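Local coordinates for protein PES4 (Saccharomyces cerevisiae S288C, PDB 6EZ7), which probably binds RNA, including mRNA 3' untranslated regions, poly(A) and poly(U), and is represented here by its third RNA recognition motif (RRM), at residues 3-8 and 74-79; 23-28 and 59-64; 11-16 and 31-36. All blocks are in the same frame, centred on the assembly; numbering follows the deposited sequence.

Contact 1 of 3, residues 3-8 and 74-79; sequences SIFIKN and TRAQDK
One short bond grips Thr74 O: Phe5 N donates to it at 2.7 Å, lying nearly along the C=O axis, while the backbone and CB of Ile4 crowd its flank. This pairs the central strand 3-9 of the RRM sheet with its antiparallel neighbour 69-75. Thr74 N answers to Phe5 O at 3.0 Å, in the carbonyl plane, completing a hydrogen-bonded pair in which a beta-branched residue faces the same side as the phenyl ring. Ile4 and Arg75 form the next, non-hydrogen-bonded pair and diverge. Ile4 is aliphatic, as suits the buried side, and packs against Phe22, Ala57 and Ile58 of the two helices; Arg75, bent at chi3 (-60°), carries NH2 to Ser54 OG and a salt bridge with Glu55.

Phe5 occupies the aromatic position of the RNP2 motif, a usual base-stacking place in RRMs. With CG anti to the carbonyl carbon, its ring reaches Phe45 and puts CE2 3.5 Å from Ala76 CB, a methyl small enough to fit beside it. An alanine here would remove the ring and probably leave Ala76 and Phe45 without a shared apolar neighbour. One residue further along, Ala76 N donates to Ser3 O at 2.9 Å from above the carbonyl plane, and a water accepts from Ser3 N and donates to Ala76 O at 2.8 Å.

Contact 2 of 3, residues 23-28 and 59-64; sequences SEVGPI and KRYNNF
Val25 and Arg60 run antiparallel alongside one another, the methyl of one along the flat end of the other. Arg60 leaves its helix with CG anti to the carbonyl carbon and bends at chi3 (50°), which lays the guanidinium over Val25 CG1, 3.5 Å from NH1. The same methyl meets Arg60 CD, also at 3.5 Å, so a long, partly aliphatic side chain suits this exposed surface: its CD methylene and guanidinium face cover the valine methyl while the charge stays near solvent. NH1 also makes a weak hydrogen bond to Glu24 O, 3.4 Å away and bent at 132°.

Glu24 meets Tyr61 at a slant, carboxylate and ring planes 76° apart. The glutamate touches with its CG, 3.8 Å from Tyr61 OH, itself weakly hydrogen-bonded to Phe21 O, and a bend at chi2 leads the acid away; OE1 stays 5.5 Å from Arg60 NH2, so any attraction is probably weak. Tyr61 CD1 lies over one face of the Phe64 ring, across a type II turn.

Beneath Glu24 and Arg60, the buried Val25 rests on Ala57 of helix 51-61 and Tyr48 of strand 42-48, while Tyr61 reaches Phe22 of helix 15-22 and Val73 of strand 69-75.

Contact 3 of 3, residues 11-16 and 31-36; sequences TITTRD and IYLSNA
Leu33 makes the tight part of this contact. Its CG stands anti to the backbone N (chi1 179°), which drives CD2 into the chain leading to helix 15-22: that methyl lies 3.5 Å from Thr13 O and 3.6 Å from Arg15 N. A branched aliphatic residue suits a fit against backbone, and Ala44 of the neighbouring strand adjoins it. Thr14 is the N-cap, OG1 capping a backbone N one turn on while Asp17 OD2 accepts from Thr14 N, a capping box.

The other side is looser and wetter. Arg15, fully extended, spans to the edge strand and lays one guanidinium face over Ile31 CB, which sits 3.6 Å from that plane, offset toward its rim. NH1 donates to Ile31 O at 2.8 Å, approaching from above the carbonyl plane; NH2 adds only a weak bond to the same oxygen. A water in the guanidinium plane accepts from NH2 at 2.6 Å and from Ile31 N at 3.1 Å, so arginine and water together serve both backbone polar groups of Ile31. Arg15 has two deposited conformers; these bonds belong to one of them, consistent with some mobility of the side chain.

Helix start against edge strand in this way belongs to the first beta-alpha-beta unit of the RRM, whose two parallel strands are separated by strand 42-48.

From the N terminus, strand 3-9 opens the fold, and contact 1 ties it to residues 74-79, closing nearly the whole domain into one loop. Contacts 2 and 3 are both nested within it. Contact 3 comes next along the chain, joining the entrance of helix 15-22 to the end of strand 28-33 and closing a short loop. Contact 2 starts inside that loop, at the exit of the same helix, and runs on to the end of helix 51-61, so contacts 2 and 3 cross. Contact 1 works within the sheet, contact 3 between a helix and the sheet edge, and contact 2 between the loop leaving helix 15-22 and the C-terminal end of helix 51-61.

Contact 1 of 3, residues 3-8 and 74-79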
loop_
_atom_site.group_PDB
_atom_site.type_symbol
_atom_site.label_atom_id
_atom_site.label_comp_id
_atom_site.label_asym_id
_atom_site.label_seq_id
_atom_site.Cartn_x
_atom_site.Cartn_y
_atom_site.Cartn_z
ATOM N N SER A 3 0.778 5.799 7.083
ATOM C CA SER A 3 0.726 5.565 5.642
ATOM C C SER A 3 1.759 4.571 5.133
ATOM O O SER A 3 2.873 4.490 5.651
ATOM C CB SER A 3 0.889 6.887 4.895
ATOM O OG SER A 3 -0.114 7.805 5.288
ATOM N N ILE A 4 1.374 3.823 4.103
ATOM C CA ILE A 4 2.265 2.868 3.462
ATOM C C ILE A 4 2.303 3.070 1.955
ATOM O O ILE A 4 1.397 3.667 1.368
ATOM C CB ILE A 4 1.845 1.411 3.760
ATOM C CG1 ILE A 4 0.432 1.144 3.234
ATOM C CG2 ILE A 4 1.942 1.124 5.250
ATOM C CD1 ILE A 4 -0.029 -0.293 3.413
ATOM N N PHE A 5 3.371 2.590 1.333
ATOM C CA PHE A 5 3.426 2.504 -0.118
ATOM C C PHE A 5 3.267 1.053 -0.525
ATOM O O PHE A 5 3.802 0.156 0.125
ATOM C CB PHE A 5 4.742 3.061 -0.666
ATOM C CG PHE A 5 4.797 4.560 -0.716
ATOM C CD1 PHE A 5 3.923 5.269 -1.520
ATOM C CD2 PHE A 5 5.739 5.257 0.021
ATOM C CE1 PHE A 5 3.977 6.651 -1.577
ATOM C CE2 PHE A 5 5.799 6.638 -0.034
ATOM C CZ PHE A 5 4.914 7.333 -0.831
ATOM N N ILE A 6 2.516 0.822 -1.593
ATOM C CA ILE A 6 2.387 -0.512 -2.157
ATOM C C ILE A 6 2.862 -0.456 -3.592
ATOM O O ILE A 6 2.305 0.283 -4.404
ATOM C CB ILE A 6 0.943 -1.020 -2.104
ATOM C CG1 ILE A 6 0.395 -0.888 -0.683
ATOM C CG2 ILE A 6 0.865 -2.454 -2.597
ATOM C CD1 ILE A 6 -1.102 -0.811 -0.633
ATOM N N LYS A 7 3.902 -1.217 -3.904
ATOM C CA LYS A 7 4.480 -1.174 -5.238
ATOM C C LYS A 7 4.520 -2.562 -5.853
ATOM O O LYS A 7 4.208 -3.549 -5.189
ATOM C CB LYS A 7 5.882 -0.565 -5.191
ATOM C CG LYS A 7 5.939 0.767 -4.455
ATOM C CD LYS A 7 7.284 1.448 -4.621
ATOM C CE LYS A 7 7.357 2.214 -5.929
ATOM N NZ LYS A 7 8.522 3.140 -5.946
ATOM N N ASN A 8 4.907 -2.619 -7.125
ATOM C CA ASN A 8 4.892 -3.852 -7.909
ATOM C C ASN A 8 3.481 -4.417 -8.013
ATOM O O ASN A 8 3.271 -5.629 -7.948
ATOM C CB ASN A 8 5.838 -4.897 -7.315
ATOM C CG ASN A 8 6.189 -5.987 -8.304
ATOM O OD1 ASN A 8 6.177 -5.764 -9.514
ATOM N ND2 ASN A 8 6.490 -7.179 -7.796
ATOM N N THR A 74 5.919 -0.907 1.932
ATOM C CA THR A 74 6.863 -0.208 2.795
ATOM C C THR A 74 6.203 0.985 3.462
ATOM O O THR A 74 5.181 1.474 2.996
ATOM C CB THR A 74 8.094 0.276 2.010
ATOM O OG1 THR A 74 7.670 1.090 0.909
ATOM C CG2 THR A 74 8.886 -0.901 1.477
ATOM N N ARG A 75 6.788 1.454 4.556
ATOM C CA ARG A 75 6.258 2.630 5.231
ATOM C C ARG A 75 6.490 3.878 4.385
ATOM O O ARG A 75 7.534 4.027 3.752
ATOM C CB ARG A 75 6.893 2.791 6.616
ATOM C CG ARG A 75 6.406 4.014 7.377
ATOM C CD ARG A 75 6.570 3.847 8.878
ATOM N NE ARG A 75 5.818 2.701 9.380
ATOM C CZ ARG A 75 4.516 2.723 9.649
ATOM N NH1 ARG A 75 3.813 3.830 9.452
ATOM N NH2 ARG A 75 3.914 1.633 10.105
ATOM N N ALA A 76 5.495 4.758 4.359
ATOM C CA ALA A 76 5.623 6.041 3.691
ATOM C C ALA A 76 6.122 7.065 4.694
ATOM O O ALA A 76 5.328 7.718 5.370
ATOM C CB ALA A 76 4.301 6.470 3.103
ATOM N N GLN A 77 7.437 7.197 4.804
ATOM C CA GLN A 77 7.999 8.078 5.814
ATOM C C GLN A 77 8.219 9.459 5.216
ATOM O O GLN A 77 8.760 9.593 4.114
ATOM C CB GLN A 77 9.300 7.504 6.379
ATOM C CG GLN A 77 10.149 8.495 7.166
ATOM C CD GLN A 77 11.528 7.947 7.502
ATOM O OE1 GLN A 77 11.668 6.790 7.898
ATOM N NE2 GLN A 77 12.546 8.785 7.367
ATOM N N ASP A 78 7.773 10.481 5.941
ATOM C CA ASP A 78 7.884 11.857 5.480
ATOM C C ASP A 78 9.342 12.302 5.479
ATOM O O ASP A 78 10.210 11.622 6.025
ATOM C CB ASP A 78 7.045 12.793 6.354
ATOM C CG ASP A 78 6.253 13.799 5.537
ATOM O OD1 ASP A 78 5.906 13.487 4.377
ATOM O OD2 ASP A 78 5.985 14.905 6.052
ATOM N N LYS A 79 9.600 13.445 4.856
ATOM C CA LYS A 79 10.953 13.968 4.736
ATOM C C LYS A 79 11.607 14.189 6.092
ATOM O O LYS A 79 10.984 14.718 7.013
ATOM C CB LYS A 79 10.939 15.276 3.947
ATOM C CG LYS A 79 12.261 16.007 3.942
ATOM C CD LYS A 79 12.667 16.403 2.543
ATOM C CE LYS A 79 14.058 17.010 2.540
ATOM N NZ LYS A 79 14.112 18.277 3.325
HETATM O O HOH W 1 3.668 6.751 7.404
#

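Contact 2 of 3, residues 23-28 and 59-64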
loop_
_atom_site.group_PDB
_atom_site.type_symbol
_atom_site.label_atom_id
_atom_site.label_comp_id
_atom_site.label_asym_id
_atom_site.label_seq_id
_atom_site.Cartn_x
_atom_site.Cartn_y
_atom_site.Cartn_z
ATOM N N SER A 23 -7.806 -3.531 3.968
ATOM C CA SER A 23 -8.739 -3.249 5.057
ATOM C C SER A 23 -8.782 -4.402 6.051
ATOM O O SER A 23 -9.407 -4.300 7.109
ATOM C CB SER A 23 -10.145 -2.980 4.522
ATOM O OG SER A 23 -10.153 -1.862 3.655
ATOM N N GLU A 24 -8.116 -5.499 5.711
ATOM C CA GLU A 24 -8.090 -6.671 6.580
ATOM C C GLU A 24 -7.295 -6.429 7.860
ATOM O O GLU A 24 -7.469 -7.145 8.844
ATOM C CB GLU A 24 -7.516 -7.877 5.834
ATOM C CG GLU A 24 -8.374 -8.345 4.668
ATOM C CD GLU A 24 -9.785 -8.723 5.093
ATOM O OE1 GLU A 24 -9.941 -9.344 6.168
ATOM O OE2 GLU A 24 -10.739 -8.395 4.356
ATOM N N VAL A 25 -6.421 -5.425 7.849
ATOM C CA VAL A 25 -5.604 -5.132 9.023
ATOM C C VAL A 25 -6.213 -4.023 9.873
ATOM O O VAL A 25 -5.878 -3.877 11.050
ATOM C CB VAL A 25 -4.172 -4.727 8.628
ATOM C CG1 VAL A 25 -3.473 -5.876 7.928
ATOM C CG2 VAL A 25 -4.201 -3.515 7.738
ATOM N N GLY A 26 -7.108 -3.246 9.276
ATOM C CA GLY A 26 -7.738 -2.140 9.974
ATOM C C GLY A 26 -8.360 -1.160 9.002
ATOM O O GLY A 26 -8.108 -1.242 7.801
ATOM N N PRO A 27 -9.176 -0.229 9.518
ATOM C CA PRO A 27 -9.912 0.745 8.703
ATOM C C PRO A 27 -8.985 1.645 7.895
ATOM O O PRO A 27 -8.030 2.195 8.439
ATOM C CB PRO A 27 -10.686 1.568 9.741
ATOM C CG PRO A 27 -10.701 0.728 10.979
ATOM C CD PRO A 27 -9.418 -0.034 10.959
ATOM N N ILE A 28 -9.273 1.798 6.610
ATOM C CA ILE A 28 -8.463 2.649 5.752
ATOM C C ILE A 28 -9.038 4.061 5.674
ATOM O O ILE A 28 -10.220 4.246 5.384
ATOM C CB ILE A 28 -8.350 2.063 4.336
ATOM C CG1 ILE A 28 -7.497 0.793 4.363
ATOM C CG2 ILE A 28 -7.740 3.082 3.390
ATOM C CD1 ILE A 28 -7.485 0.030 3.053
ATOM N N LYS A 59 3.795 -5.773 7.798
ATOM C CA LYS A 59 4.163 -7.099 8.283
ATOM C C LYS A 59 3.382 -8.200 7.579
ATOM O O LYS A 59 3.911 -9.284 7.321
ATOM C CB LYS A 59 3.948 -7.199 9.796
ATOM C CG LYS A 59 5.029 -6.520 10.617
ATOM C CD LYS A 59 5.078 -7.076 12.034
ATOM C CE LYS A 59 4.096 -6.367 12.953
ATOM N NZ LYS A 59 4.706 -5.168 13.594
ATOM N N ARG A 60 2.125 -7.922 7.257
ATOM C CA ARG A 60 1.270 -8.955 6.693
ATOM C C ARG A 60 1.320 -9.027 5.171
ATOM O O ARG A 60 1.164 -10.111 4.603
ATOM C CB ARG A 60 -0.173 -8.752 7.166
ATOM C CG ARG A 60 -0.316 -8.885 8.680
ATOM C CD ARG A 60 -1.747 -8.707 9.142
ATOM N NE ARG A 60 -2.678 -9.537 8.383
ATOM C CZ ARG A 60 -3.992 -9.550 8.579
ATOM N NH1 ARG A 60 -4.533 -8.776 9.511
ATOM N NH2 ARG A 60 -4.765 -10.335 7.841
ATOM N N TYR A 61 1.562 -7.902 4.503
ATOM C CA TYR A 61 1.435 -7.884 3.046
ATOM C C TYR A 61 2.723 -7.663 2.259
ATOM O O TYR A 61 2.723 -7.817 1.039
ATOM C CB TYR A 61 0.413 -6.828 2.630
ATOM C CG TYR A 61 -1.003 -7.316 2.784
ATOM C CD1 TYR A 61 -1.471 -8.377 2.020
ATOM C CD2 TYR A 61 -1.870 -6.730 3.696
ATOM C CE1 TYR A 61 -2.763 -8.840 2.155
ATOM C CE2 TYR A 61 -3.168 -7.188 3.840
ATOM C CZ TYR A 61 -3.607 -8.242 3.065
ATOM O OH TYR A 61 -4.898 -8.703 3.198
ATOM N N ASN A 62 3.817 -7.304 2.918
ATOM C CA ASN A 62 5.068 -7.254 2.174
ATOM C C ASN A 62 5.376 -8.663 1.681
ATOM O O ASN A 62 5.217 -9.632 2.426
ATOM C CB ASN A 62 6.220 -6.702 3.015
ATOM C CG ASN A 62 7.413 -6.309 2.166
ATOM O OD1 ASN A 62 7.255 -5.923 1.009
ATOM N ND2 ASN A 62 8.610 -6.413 2.730
ATOM N N ASN A 63 5.769 -8.763 0.412
ATOM C CA ASN A 63 6.074 -10.034 -0.253
ATOM C C ASN A 63 4.856 -10.927 -0.464
ATOM O O ASN A 63 4.985 -12.110 -0.781
ATOM C CB ASN A 63 7.159 -10.794 0.511
ATOM C CG ASN A 63 8.483 -10.070 0.485
ATOM O OD1 ASN A 63 8.920 -9.606 -0.568
ATOM N ND2 ASN A 63 9.120 -9.948 1.643
ATOM N N PHE A 64 3.672 -10.345 -0.316
ATOM C CA PHE A 64 2.431 -11.029 -0.655
ATOM C C PHE A 64 2.250 -11.060 -2.172
ATOM O O PHE A 64 2.440 -10.049 -2.849
ATOM C CB PHE A 64 1.247 -10.333 0.022
ATOM C CG PHE A 64 -0.096 -10.872 -0.377
ATOM C CD1 PHE A 64 -0.599 -12.017 0.217
ATOM C CD2 PHE A 64 -0.870 -10.210 -1.317
ATOM C CE1 PHE A 64 -1.838 -12.509 -0.137
ATOM C CE2 PHE A 64 -2.112 -10.696 -1.675
ATOM C CZ PHE A 64 -2.597 -11.847 -1.086
#

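Contact 3 of 3, residues 11-16 and 31-36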
loop_
_atom_site.group_PDB
_atom_site.type_symbol
_atom_site.label_atom_id
_atom_site.label_comp_id
_atom_site.label_asym_id
_atom_site.label_seq_id
_atom_site.Cartn_x
_atom_site.Cartn_y
_atom_site.Cartn_z
ATOM N N THR A 11 -1.047 -4.315 -13.358
ATOM C CA THR A 11 -1.659 -3.166 -14.020
ATOM C C THR A 11 -3.187 -3.184 -13.948
ATOM O O THR A 11 -3.823 -2.141 -14.047
ATOM C CB THR A 11 -1.229 -3.077 -15.493
ATOM O OG1 THR A 11 -1.546 -4.303 -16.161
ATOM C CG2 THR A 11 0.268 -2.821 -15.593
ATOM N N ILE A 12 -3.776 -4.360 -13.765
ATOM C CA ILE A 12 -5.231 -4.452 -13.681
ATOM C C ILE A 12 -5.762 -4.220 -12.262
ATOM O O ILE A 12 -6.957 -4.363 -12.012
ATOM C CB ILE A 12 -5.741 -5.817 -14.203
ATOM C CG1 ILE A 12 -4.798 -6.957 -13.810
ATOM C CG2 ILE A 12 -5.879 -5.779 -15.717
ATOM C CD1 ILE A 12 -4.655 -7.187 -12.332
ATOM N N THR A 13 -4.867 -3.873 -11.340
ATOM C CA THR A 13 -5.250 -3.593 -9.958
ATOM C C THR A 13 -6.306 -2.498 -9.883
ATOM O O THR A 13 -6.193 -1.468 -10.549
ATOM C CB THR A 13 -4.030 -3.179 -9.119
ATOM O OG1 THR A 13 -3.039 -4.211 -9.191
ATOM C CG2 THR A 13 -4.415 -2.949 -7.666
ATOM N N THR A 14 -7.342 -2.734 -9.085
ATOM C CA THR A 14 -8.395 -1.747 -8.911
ATOM C C THR A 14 -8.360 -1.170 -7.514
ATOM O O THR A 14 -7.743 -1.737 -6.613
ATOM C CB THR A 14 -9.788 -2.342 -9.143
ATOM O OG1 THR A 14 -10.097 -3.247 -8.076
ATOM C CG2 THR A 14 -9.850 -3.072 -10.480
ATOM N N ARG A 15 -9.032 -0.043 -7.329
ATOM C CA ARG A 15 -9.140 0.564 -6.009
ATOM C C ARG A 15 -9.770 -0.425 -5.031
ATOM O O ARG A 15 -9.395 -0.483 -3.864
ATOM C CB ARG A 15 -9.960 1.852 -6.080
ATOM C CG ARG A 15 -10.020 2.627 -4.780
ATOM C CD ARG A 15 -10.752 3.948 -4.965
ATOM N NE ARG A 15 -10.815 4.709 -3.721
ATOM C CZ ARG A 15 -9.925 5.628 -3.361
ATOM N NH1 ARG A 15 -8.899 5.911 -4.154
ATOM N NH2 ARG A 15 -10.063 6.269 -2.207
ATOM N N ASP A 16 -10.726 -1.214 -5.522
ATOM C CA ASP A 16 -11.382 -2.227 -4.693
ATOM C C ASP A 16 -10.411 -3.310 -4.231
ATOM O O ASP A 16 -10.510 -3.800 -3.103
ATOM C CB ASP A 16 -12.544 -2.875 -5.447
ATOM C CG ASP A 16 -13.750 -1.964 -5.555
ATOM O OD1 ASP A 16 -13.845 -1.001 -4.762
ATOM O OD2 ASP A 16 -14.610 -2.222 -6.426
ATOM N N ILE A 31 -6.978 6.248 0.147
ATOM C CA ILE A 31 -6.201 5.487 -0.822
ATOM C C ILE A 31 -5.914 6.310 -2.062
ATOM O O ILE A 31 -6.804 6.970 -2.599
ATOM C CB ILE A 31 -6.930 4.204 -1.284
ATOM C CG1 ILE A 31 -7.261 3.298 -0.108
ATOM C CG2 ILE A 31 -6.094 3.439 -2.305
ATOM C CD1 ILE A 31 -7.821 1.969 -0.539
ATOM N N TYR A 32 -4.671 6.273 -2.520
ATOM C CA TYR A 32 -4.372 6.719 -3.867
ATOM C C TYR A 32 -3.863 5.530 -4.667
ATOM O O TYR A 32 -2.969 4.822 -4.224
ATOM C CB TYR A 32 -3.339 7.847 -3.882
ATOM C CG TYR A 32 -2.911 8.193 -5.289
ATOM C CD1 TYR A 32 -3.752 8.911 -6.129
ATOM C CD2 TYR A 32 -1.686 7.776 -5.790
ATOM C CE1 TYR A 32 -3.382 9.217 -7.418
ATOM C CE2 TYR A 32 -1.307 8.079 -7.087
ATOM C CZ TYR A 32 -2.161 8.800 -7.895
ATOM O OH TYR A 32 -1.801 9.112 -9.188
ATOM N N LEU A 33 -4.441 5.303 -5.840
ATOM C CA LEU A 33 -3.918 4.285 -6.741
ATOM C C LEU A 33 -3.513 4.953 -8.049
ATOM O O LEU A 33 -4.341 5.567 -8.728
ATOM C CB LEU A 33 -4.950 3.187 -6.980
ATOM C CG LEU A 33 -4.526 2.063 -7.926
ATOM C CD1 LEU A 33 -3.330 1.293 -7.382
ATOM C CD2 LEU A 33 -5.702 1.140 -8.193
ATOM N N SER A 34 -2.235 4.832 -8.385
ATOM C CA SER A 34 -1.671 5.512 -9.547
ATOM C C SER A 34 -2.387 5.160 -10.847
ATOM O O SER A 34 -2.747 4.010 -11.085
ATOM C CB SER A 34 -0.185 5.179 -9.677
ATOM O OG SER A 34 -0.001 3.816 -10.014
ATOM N N ASN A 35 -2.594 6.170 -11.685
ATOM C CA ASN A 35 -3.152 5.949 -13.010
ATOM C C ASN A 35 -2.015 5.745 -13.998
ATOM O O ASN A 35 -1.952 6.404 -15.037
ATOM C CB ASN A 35 -4.029 7.122 -13.451
ATOM C CG ASN A 35 -4.836 6.802 -14.698
ATOM O OD1 ASN A 35 -5.235 5.657 -14.914
ATOM N ND2 ASN A 35 -5.047 7.805 -15.542
ATOM N N ALA A 36 -1.104 4.840 -13.659
ATOM C CA ALA A 36 0.079 4.612 -14.474
ATOM C C ALA A 36 -0.285 3.924 -15.785
ATOM O O ALA A 36 -0.887 2.849 -15.791
ATOM C CB ALA A 36 1.105 3.791 -13.705
HETATM O O HOH W 2 -9.144 8.285 -0.777
#